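Local structure of putative sugar ABC transporter, substrate-binding protein (Clostridium phytofermentans, 4WZZ) at residues S94-I108 and I117-E131. The protein probably serves as the sugar-binding component of an ABC transporter and binds L-rhamnose. Numbering follows the deposited sequence. Where two conformers were deposited one is given.
Sequences SATAEDQITCINNAI and IAANDTDALEPALTE
With an unusual chi1 of -113° and a chain extended beyond CG, Gln-100 carries its amide across to that of Asn-120. CG of Asn-120 lies beside its backbone N and opposite its carbonyl carbon (chi1 -72°), which brings its amide over that of Gln-100. The two planes are 12° apart and stacked. The setting is the Rossmann-like lobe of a periplasmic binding protein. Helices 97-110 and 126-134 flank strand 114-117 in sequence and pack side by side. Their segments 97-108 and 126-131 run nearly parallel, and the axes of these come within 9.6 Å.

The Gln-100 amide bridges the chain just after the strand. NE2 donates to Ala-118 O at 2.6 Å, with the acceptor in the amide plane. OE1 accepts from Asn-120 N at 2.9 Å, the donor tilted from the carbonyl plane. These two bonds fix which way the amide faces. NE2 also bonds Val-61 O, so the side chain joins the chain just beyond two neighbouring strands, 56-60 and 114-117. Asn-120 ND2 donates to Lys-62 O and to Thr-96 O. Lys-62 belongs to the rhamnose pocket, and the side chain of Ala-118 is about 6 Å from the sugar. The network thus lies beside the binding site.

Around this polar centre the contact is apolar. Ala-97 CB meets Ala-124 CB at 3.7 Å. Leu-125 CD2 lies against Ile-101 CG1. Ile-104 splits its branches: CD1 reaches Ile-117 CD1 at 3.8 Å and also touches Leu-129 CD2, while CG2 packs on Ala-128 CB.

At the helix start, Thr-96 is the N-cap, its OG1 accepting from Asp-99 N. Its carbonyl takes Gln-100 N and Asn-120 ND2 from opposite faces. One water donates to both Ala-95 O and Asn-120 OD1, the latter at 2.8 Å.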
ATOM      1  N   SER A  94      11.347  10.981  -5.104  0.80 20.19           N
ATOM      2  CA  SER A  94      10.469  11.216  -3.968  0.80 18.61           C
ATOM      3  C   SER A  94       9.050  10.781  -4.324  0.80 15.24           C
ATOM      4  O   SER A  94       8.729  10.579  -5.499  0.80 15.68           O
ATOM      5  CB  SER A  94      10.524  12.679  -3.525  0.80 17.21           C
ATOM      6  OG  SER A  94       9.795  13.511  -4.404  0.80 23.67           O
ATOM      7  N   ALA A  95       8.204  10.635  -3.309  1.00 13.73           N
ATOM      8  CA  ALA A  95       6.857  10.127  -3.509  1.00 13.12           C
ATOM      9  C   ALA A  95       5.887  11.191  -3.981  1.00 15.59           C
ATOM     10  O   ALA A  95       4.826  11.390  -3.387  1.00 15.63           O
ATOM     11  CB  ALA A  95       6.340   9.479  -2.222  1.00 16.54           C
ATOM     12  N   THR A  96       6.256  11.853  -5.070  1.00 15.70           N
ATOM     13  CA  THR A  96       5.467  12.934  -5.640  1.00 18.06           C
ATOM     14  C   THR A  96       5.040  12.630  -7.069  1.00 18.89           C
ATOM     15  O   THR A  96       5.629  11.791  -7.752  1.00 18.32           O
ATOM     16  CB  THR A  96       6.275  14.230  -5.702  1.00 23.76           C
ATOM     17  OG1 THR A  96       7.376  14.068  -6.620  1.00 21.26           O
ATOM     18  CG2 THR A  96       6.784  14.598  -4.325  1.00 26.01           C
ATOM     19  N   ALA A  97       3.996  13.316  -7.508  1.00 17.94           N
ATOM     20  CA  ALA A  97       3.530  13.217  -8.887  1.00 19.21           C
ATOM     21  C   ALA A  97       4.611  13.651  -9.878  1.00 19.94           C
ATOM     22  O   ALA A  97       4.861  12.969 -10.870  1.00 21.16           O
ATOM     23  CB  ALA A  97       2.284  14.056  -9.058  1.00 22.60           C
ATOM     24  N   GLU A  98       5.260  14.779  -9.596  1.00 21.52           N
ATOM     25  CA  GLU A  98       6.299  15.301 -10.478  1.00 24.17           C
ATOM     26  C   GLU A  98       7.389  14.270 -10.776  1.00 26.12           C
ATOM     27  O   GLU A  98       7.753  14.073 -11.931  1.00 25.00           O
ATOM     28  CB  GLU A  98       6.926  16.556  -9.868  1.00 29.50           C
ATOM     29  CG  GLU A  98       8.055  17.140 -10.700  1.00 41.38           C
ATOM     30  CD  GLU A  98       8.614  18.439 -10.127  1.00 46.50           C
ATOM     31  OE1 GLU A  98       8.184  18.851  -9.024  1.00 48.30           O
ATOM     32  OE2 GLU A  98       9.491  19.045 -10.788  1.00 50.10           O
ATOM     33  N   ASP A  99       7.915  13.611  -9.746  1.00 19.83           N
ATOM     34  CA  ASP A  99       9.000  12.668  -9.973  1.00 18.64           C
ATOM     35  C   ASP A  99       8.514  11.425 -10.698  1.00 24.74           C
ATOM     36  O   ASP A  99       9.261  10.803 -11.446  1.00 25.02           O
ATOM     37  CB  ASP A  99       9.711  12.312  -8.662  1.00 20.23           C
ATOM     38  CG  ASP A  99      10.605  13.431  -8.167  1.00 27.96           C
ATOM     39  OD1 ASP A  99      10.845  14.386  -8.943  1.00 25.01           O
ATOM     40  OD2 ASP A  99      11.093  13.353  -7.020  1.00 30.76           O
ATOM     41  N   GLN A 100       7.251  11.079 -10.507  1.00 19.28           N
ATOM     42  CA  GLN A 100       6.659   9.952 -11.215  1.00 24.66           C
ATOM     43  C   GLN A 100       6.426  10.187 -12.692  1.00 27.95           C
ATOM     44  O   GLN A 100       6.581   9.283 -13.509  1.00 26.92           O
ATOM     45  CB  GLN A 100       5.339   9.535 -10.563  1.00 28.31           C
ATOM     46  CG  GLN A 100       5.482   8.210  -9.971  1.00 24.42           C
ATOM     47  CD  GLN A 100       4.278   7.702  -9.241  1.00 19.14           C
ATOM     48  OE1 GLN A 100       3.226   8.354  -9.163  1.00 17.03           O
ATOM     49  NE2 GLN A 100       4.427   6.500  -8.687  1.00 19.14           N
ATOM     50  N   ILE A 101       6.021  11.399 -13.034  1.00 22.12           N
ATOM     51  CA  ILE A 101       5.787  11.751 -14.405  1.00 23.05           C
ATOM     52  C   ILE A 101       7.086  11.611 -15.190  1.00 21.87           C
ATOM     53  O   ILE A 101       7.093  11.133 -16.319  1.00 28.17           O
ATOM     54  CB  ILE A 101       5.233  13.179 -14.498  1.00 23.05           C
ATOM     55  CG1 ILE A 101       3.798  13.191 -13.955  1.00 26.29           C
ATOM     56  CG2 ILE A 101       5.273  13.645 -15.927  1.00 24.49           C
ATOM     57  CD1 ILE A 101       3.270  14.575 -13.562  1.00 26.57           C
ATOM     58  N   THR A 102       8.197  12.001 -14.578  1.00 22.48           N
ATOM     59  CA  THR A 102       9.485  11.829 -15.215  1.00 22.36           C
ATOM     60  C   THR A 102       9.700  10.347 -15.550  1.00 22.01           C
ATOM     61  O   THR A 102      10.161  10.013 -16.637  1.00 23.16           O
ATOM     62  CB  THR A 102      10.609  12.345 -14.307  1.00 28.77           C
ATOM     63  OG1 THR A 102      10.418  13.745 -14.103  1.00 30.74           O
ATOM     64  CG2 THR A 102      11.972  12.103 -14.929  1.00 33.18           C
ATOM     65  N   CYS A 103       9.347   9.465 -14.622  1.00 18.68           N
ATOM     66  CA  CYS A 103       9.505   8.026 -14.861  1.00 20.71           C
ATOM     67  C   CYS A 103       8.545   7.524 -15.935  1.00 18.80           C
ATOM     68  O   CYS A 103       8.900   6.674 -16.742  1.00 21.39           O
ATOM     69  CB  CYS A 103       9.315   7.213 -13.572  1.00 20.23           C
ATOM     70  SG  CYS A 103      10.526   7.570 -12.286  1.00 19.74           S
ATOM     71  N   ILE A 104       7.316   8.015 -15.939  1.00 23.57           N
ATOM     72  CA  ILE A 104       6.371   7.586 -16.970  1.00 19.56           C
ATOM     73  C   ILE A 104       6.924   7.964 -18.315  1.00 22.79           C
ATOM     74  O   ILE A 104       6.896   7.180 -19.270  1.00 24.48           O
ATOM     75  CB  ILE A 104       5.008   8.237 -16.787  1.00 21.49           C
ATOM     76  CG1 ILE A 104       4.397   7.750 -15.469  1.00 21.30           C
ATOM     77  CG2 ILE A 104       4.113   7.914 -17.987  1.00 26.34           C
ATOM     78  CD1 ILE A 104       3.334   8.651 -14.916  1.00 20.22           C
ATOM     79  N   ASN A 105       7.420   9.187 -18.402  1.00 23.12           N
ATOM     80  CA  ASN A 105       7.960   9.662 -19.662  1.00 22.69           C
ATOM     81  C   ASN A 105       9.169   8.846 -20.123  1.00 26.80           C
ATOM     82  O   ASN A 105       9.331   8.617 -21.320  1.00 25.73           O
ATOM     83  CB  ASN A 105       8.281  11.159 -19.596  1.00 28.55           C
ATOM     84  CG  ASN A 105       7.020  12.022 -19.532  1.00 34.20           C
ATOM     85  OD1 ASN A 105       5.959  11.621 -20.015  1.00 33.91           O
ATOM     86  ND2 ASN A 105       7.135  13.209 -18.932  1.00 34.67           N
ATOM     87  N   ASN A 106       9.996   8.403 -19.177  1.00 21.90           N
ATOM     88  CA  ASN A 106      11.130   7.545 -19.504  1.00 23.14           C
ATOM     89  C   ASN A 106      10.636   6.207 -20.052  1.00 22.75           C
ATOM     90  O   ASN A 106      11.180   5.688 -21.024  1.00 24.33           O
ATOM     91  CB  ASN A 106      12.013   7.292 -18.279  1.00 29.38           C
ATOM     92  CG  ASN A 106      12.958   8.449 -17.973  1.00 35.05           C
ATOM     93  OD1 ASN A 106      13.047   9.425 -18.724  1.00 41.45           O
ATOM     94  ND2 ASN A 106      13.686   8.328 -16.869  1.00 41.63           N
ATOM     95  N   ALA A 107       9.601   5.650 -19.424  1.00 21.74           N
ATOM     96  CA  ALA A 107       9.062   4.376 -19.876  1.00 23.12           C
ATOM     97  C   ALA A 107       8.525   4.489 -21.297  1.00 24.85           C
ATOM     98  O   ALA A 107       8.795   3.628 -22.141  1.00 24.26           O
ATOM     99  CB  ALA A 107       7.977   3.884 -18.933  1.00 23.10           C
ATOM    100  N   ILE A 108       7.782   5.555 -21.573  1.00 23.32           N
ATOM    101  CA  ILE A 108       7.251   5.759 -22.919  1.00 24.79           C
ATOM    102  C   ILE A 108       8.406   5.829 -23.912  1.00 27.17           C
ATOM    103  O   ILE A 108       8.401   5.158 -24.951  1.00 27.12           O
ATOM    104  CB  ILE A 108       6.411   7.047 -23.008  1.00 26.85           C
ATOM    105  CG1 ILE A 108       5.142   6.924 -22.168  1.00 27.39           C
ATOM    106  CG2 ILE A 108       6.008   7.298 -24.431  1.00 27.74           C
ATOM    107  CD1 ILE A 108       4.437   8.251 -21.939  1.00 27.13           C
ATOM    108  N   ILE A 117       1.746   1.003 -12.413  1.00 16.05           N
ATOM    109  CA  ILE A 117       2.113   2.143 -11.594  1.00 16.99           C
ATOM    110  C   ILE A 117       1.375   2.225 -10.253  1.00 14.52           C
ATOM    111  O   ILE A 117       0.175   1.988 -10.170  1.00 16.13           O
ATOM    112  CB  ILE A 117       1.961   3.434 -12.387  1.00 17.23           C
ATOM    113  CG1 ILE A 117       2.453   4.625 -11.563  1.00 16.25           C
ATOM    114  CG2 ILE A 117       0.523   3.614 -12.889  1.00 21.01           C
ATOM    115  CD1 ILE A 117       2.907   5.803 -12.415  1.00 21.71           C
ATOM    116  N   ALA A 118       2.143   2.551  -9.215  1.00 13.79           N
ATOM    117  CA  ALA A 118       1.628   2.816  -7.876  1.00 13.23           C
ATOM    118  C   ALA A 118       1.611   4.323  -7.703  1.00 13.33           C
ATOM    119  O   ALA A 118       2.661   4.954  -7.522  1.00 14.97           O
ATOM    120  CB  ALA A 118       2.509   2.175  -6.828  1.00 12.82           C
ATOM    121  N   ALA A 119       0.417   4.902  -7.804  1.00 14.70           N
ATOM    122  CA  ALA A 119       0.270   6.337  -7.990  1.00 14.24           C
ATOM    123  C   ALA A 119       0.573   7.175  -6.776  1.00 16.28           C
ATOM    124  O   ALA A 119       0.105   6.884  -5.674  1.00 16.60           O
ATOM    125  CB  ALA A 119      -1.166   6.659  -8.468  1.00 17.12           C
ATOM    126  N   ASN A 120       1.331   8.243  -6.991  1.00 14.27           N
ATOM    127  CA  ASN A 120       1.593   9.230  -5.939  1.00 13.67           C
ATOM    128  C   ASN A 120       0.536  10.320  -5.896  1.00 17.49           C
ATOM    129  O   ASN A 120       0.510  11.146  -4.977  1.00 14.83           O
ATOM    130  CB  ASN A 120       2.965   9.858  -6.127  1.00 14.40           C
ATOM    131  CG  ASN A 120       4.088   8.898  -5.797  1.00 18.70           C
ATOM    132  OD1 ASN A 120       3.924   8.001  -4.973  1.00 15.51           O
ATOM    133  ND2 ASN A 120       5.229   9.078  -6.435  1.00 14.21           N
ATOM    134  N   ASP A 121      -0.342  10.316  -6.889  1.00 17.51           N
ATOM    135  CA  ASP A 121      -1.450  11.270  -6.960  1.00 17.60           C
ATOM    136  C   ASP A 121      -2.487  10.633  -7.864  1.00 19.99           C
ATOM    137  O   ASP A 121      -2.142   9.968  -8.855  1.00 20.62           O
ATOM    138  CB  ASP A 121      -0.976  12.604  -7.529  1.00 20.42           C
ATOM    139  CG  ASP A 121      -2.065  13.696  -7.500  1.00 25.33           C
ATOM    140  OD1 ASP A 121      -3.001  13.654  -8.332  1.00 27.19           O
ATOM    141  OD2 ASP A 121      -1.957  14.607  -6.655  1.00 25.54           O
ATOM    142  N   THR A 122      -3.755  10.820  -7.524  1.00 19.61           N
ATOM    143  CA  THR A 122      -4.805  10.081  -8.180  1.00 21.66           C
ATOM    144  C   THR A 122      -5.042  10.614  -9.596  1.00 22.34           C
ATOM    145  O   THR A 122      -5.390   9.851 -10.506  1.00 26.90           O
ATOM    146  CB  THR A 122      -6.099  10.181  -7.362  1.00 29.76           C
ATOM    147  OG1 THR A 122      -5.767  10.109  -5.964  1.00 34.23           O
ATOM    148  CG2 THR A 122      -7.034   9.058  -7.726  1.00 31.20           C
ATOM    149  N   ASP A 123      -4.823  11.915  -9.773  1.00 26.59           N
ATOM    150  CA  ASP A 123      -5.216  12.611 -11.002  1.00 24.15           C
ATOM    151  C   ASP A 123      -4.071  13.220 -11.832  1.00 33.06           C
ATOM    152  O   ASP A 123      -4.184  13.369 -13.053  1.00 27.20           O
ATOM    153  CB  ASP A 123      -6.187  13.731 -10.644  1.00 27.82           C
ATOM    154  CG  ASP A 123      -7.517  13.210 -10.115  1.00 34.81           C
ATOM    155  OD1 ASP A 123      -7.987  12.151 -10.572  1.00 32.90           O
ATOM    156  OD2 ASP A 123      -8.095  13.869  -9.233  1.00 35.75           O
ATOM    157  N   ALA A 124      -2.989  13.597 -11.168  1.00 26.40           N
ATOM    158  CA  ALA A 124      -1.902  14.340 -11.804  1.00 23.53           C
ATOM    159  C   ALA A 124      -1.174  13.534 -12.869  1.00 24.60           C
ATOM    160  O   ALA A 124      -0.550  14.104 -13.767  1.00 27.65           O
ATOM    161  CB  ALA A 124      -0.919  14.833 -10.744  1.00 27.47           C
ATOM    162  N   LEU A 125      -1.259  12.212 -12.786  1.00 23.51           N
ATOM    163  CA  LEU A 125      -0.556  11.358 -13.739  1.00 25.12           C
ATOM    164  C   LEU A 125      -1.344  11.141 -15.028  1.00 24.10           C
ATOM    165  O   LEU A 125      -0.856  10.489 -15.956  1.00 25.58           O
ATOM    166  CB  LEU A 125      -0.268  10.002 -13.094  1.00 20.03           C
ATOM    167  CG  LEU A 125       0.364  10.033 -11.705  1.00 21.08           C
ATOM    168  CD1 LEU A 125       0.517   8.607 -11.223  1.00 22.97           C
ATOM    169  CD2 LEU A 125       1.711  10.745 -11.749  1.00 23.45           C
ATOM    170  N   GLU A 126      -2.563  11.678 -15.088  1.00 25.71           N
ATOM    171  CA  GLU A 126      -3.484  11.299 -16.146  1.00 27.18           C
ATOM    172  C   GLU A 126      -2.963  11.714 -17.529  1.00 27.40           C
ATOM    173  O   GLU A 126      -3.061  10.939 -18.478  1.00 30.91           O
ATOM    174  CB  GLU A 126      -4.900  11.843 -15.902  1.00 29.77           C
ATOM    175  CG  GLU A 126      -5.853  11.534 -17.071  1.00 29.04           C
ATOM    176  CD  GLU A 126      -7.327  11.756 -16.763  1.00 31.00           C
ATOM    177  OE1 GLU A 126      -7.695  12.066 -15.605  1.00 29.56           O
ATOM    178  OE2 GLU A 126      -8.124  11.604 -17.709  1.00 31.11           O
ATOM    179  N   PRO A 127      -2.424  12.932 -17.657  1.00 28.96           N
ATOM    180  CA  PRO A 127      -1.934  13.268 -19.003  1.00 31.33           C
ATOM    181  C   PRO A 127      -0.811  12.349 -19.497  1.00 32.99           C
ATOM    182  O   PRO A 127      -0.854  11.909 -20.649  1.00 36.03           O
ATOM    183  CB  PRO A 127      -1.422  14.699 -18.840  1.00 35.15           C
ATOM    184  CG  PRO A 127      -2.228  15.256 -17.724  1.00 34.02           C
ATOM    185  CD  PRO A 127      -2.467  14.113 -16.778  1.00 29.73           C
ATOM    186  N   ALA A 128       0.172  12.058 -18.652  1.00 28.14           N
ATOM    187  CA  ALA A 128       1.286  11.227 -19.090  1.00 28.02           C
ATOM    188  C   ALA A 128       0.825   9.802 -19.386  1.00 29.07           C
ATOM    189  O   ALA A 128       1.271   9.183 -20.364  1.00 29.02           O
ATOM    190  CB  ALA A 128       2.389  11.234 -18.060  1.00 26.92           C
ATOM    191  N   LEU A 129      -0.078   9.285 -18.549  1.00 26.69           N
ATOM    192  CA  LEU A 129      -0.564   7.925 -18.718  1.00 26.40           C
ATOM    193  C   LEU A 129      -1.488   7.817 -19.920  1.00 27.91           C
ATOM    194  O   LEU A 129      -1.540   6.779 -20.590  1.00 28.31           O
ATOM    195  CB  LEU A 129      -1.265   7.435 -17.452  1.00 24.95           C
ATOM    196  CG  LEU A 129      -0.323   7.264 -16.258  1.00 23.44           C
ATOM    197  CD1 LEU A 129      -1.120   6.845 -15.018  1.00 22.19           C
ATOM    198  CD2 LEU A 129       0.795   6.253 -16.584  1.00 24.65           C
ATOM    199  N   THR A 130      -2.223   8.885 -20.191  1.00 28.84           N
ATOM    200  CA  THR A 130      -3.045   8.919 -21.396  1.00 30.49           C
ATOM    201  C   THR A 130      -2.142   8.914 -22.631  1.00 33.28           C
ATOM    202  O   THR A 130      -2.427   8.221 -23.607  1.00 34.95           O
ATOM    203  CB  THR A 130      -3.966  10.142 -21.405  1.00 31.31           C
ATOM    204  OG1 THR A 130      -4.878  10.047 -20.308  1.00 30.98           O
ATOM    205  CG2 THR A 130      -4.767  10.214 -22.702  1.00 35.12           C
ATOM    206  N   GLU A 131      -1.053   9.678 -22.583  1.00 31.86           N
ATOM    207  CA  GLU A 131      -0.079   9.685 -23.677  1.00 33.09           C
ATOM    208  C   GLU A 131       0.482   8.281 -23.879  1.00 32.64           C
ATOM    209  O   GLU A 131       0.686   7.845 -25.007  1.00 33.92           O
ATOM    210  CB  GLU A 131       1.055  10.683 -23.401  1.00 33.04           C
ATOM    211  CG  GLU A 131       2.180  10.672 -24.444  1.00 38.35           C
ATOM    212  CD  GLU A 131       1.705  11.034 -25.862  1.00 47.09           C
ATOM    213  OE1 GLU A 131       0.551  11.495 -26.029  1.00 48.39           O
ATOM    214  OE2 GLU A 131       2.493  10.847 -26.818  1.00 46.49           O
TER
HETATM  215  O   HOH W   1       2.921   9.207  -2.652  1.00 14.85           O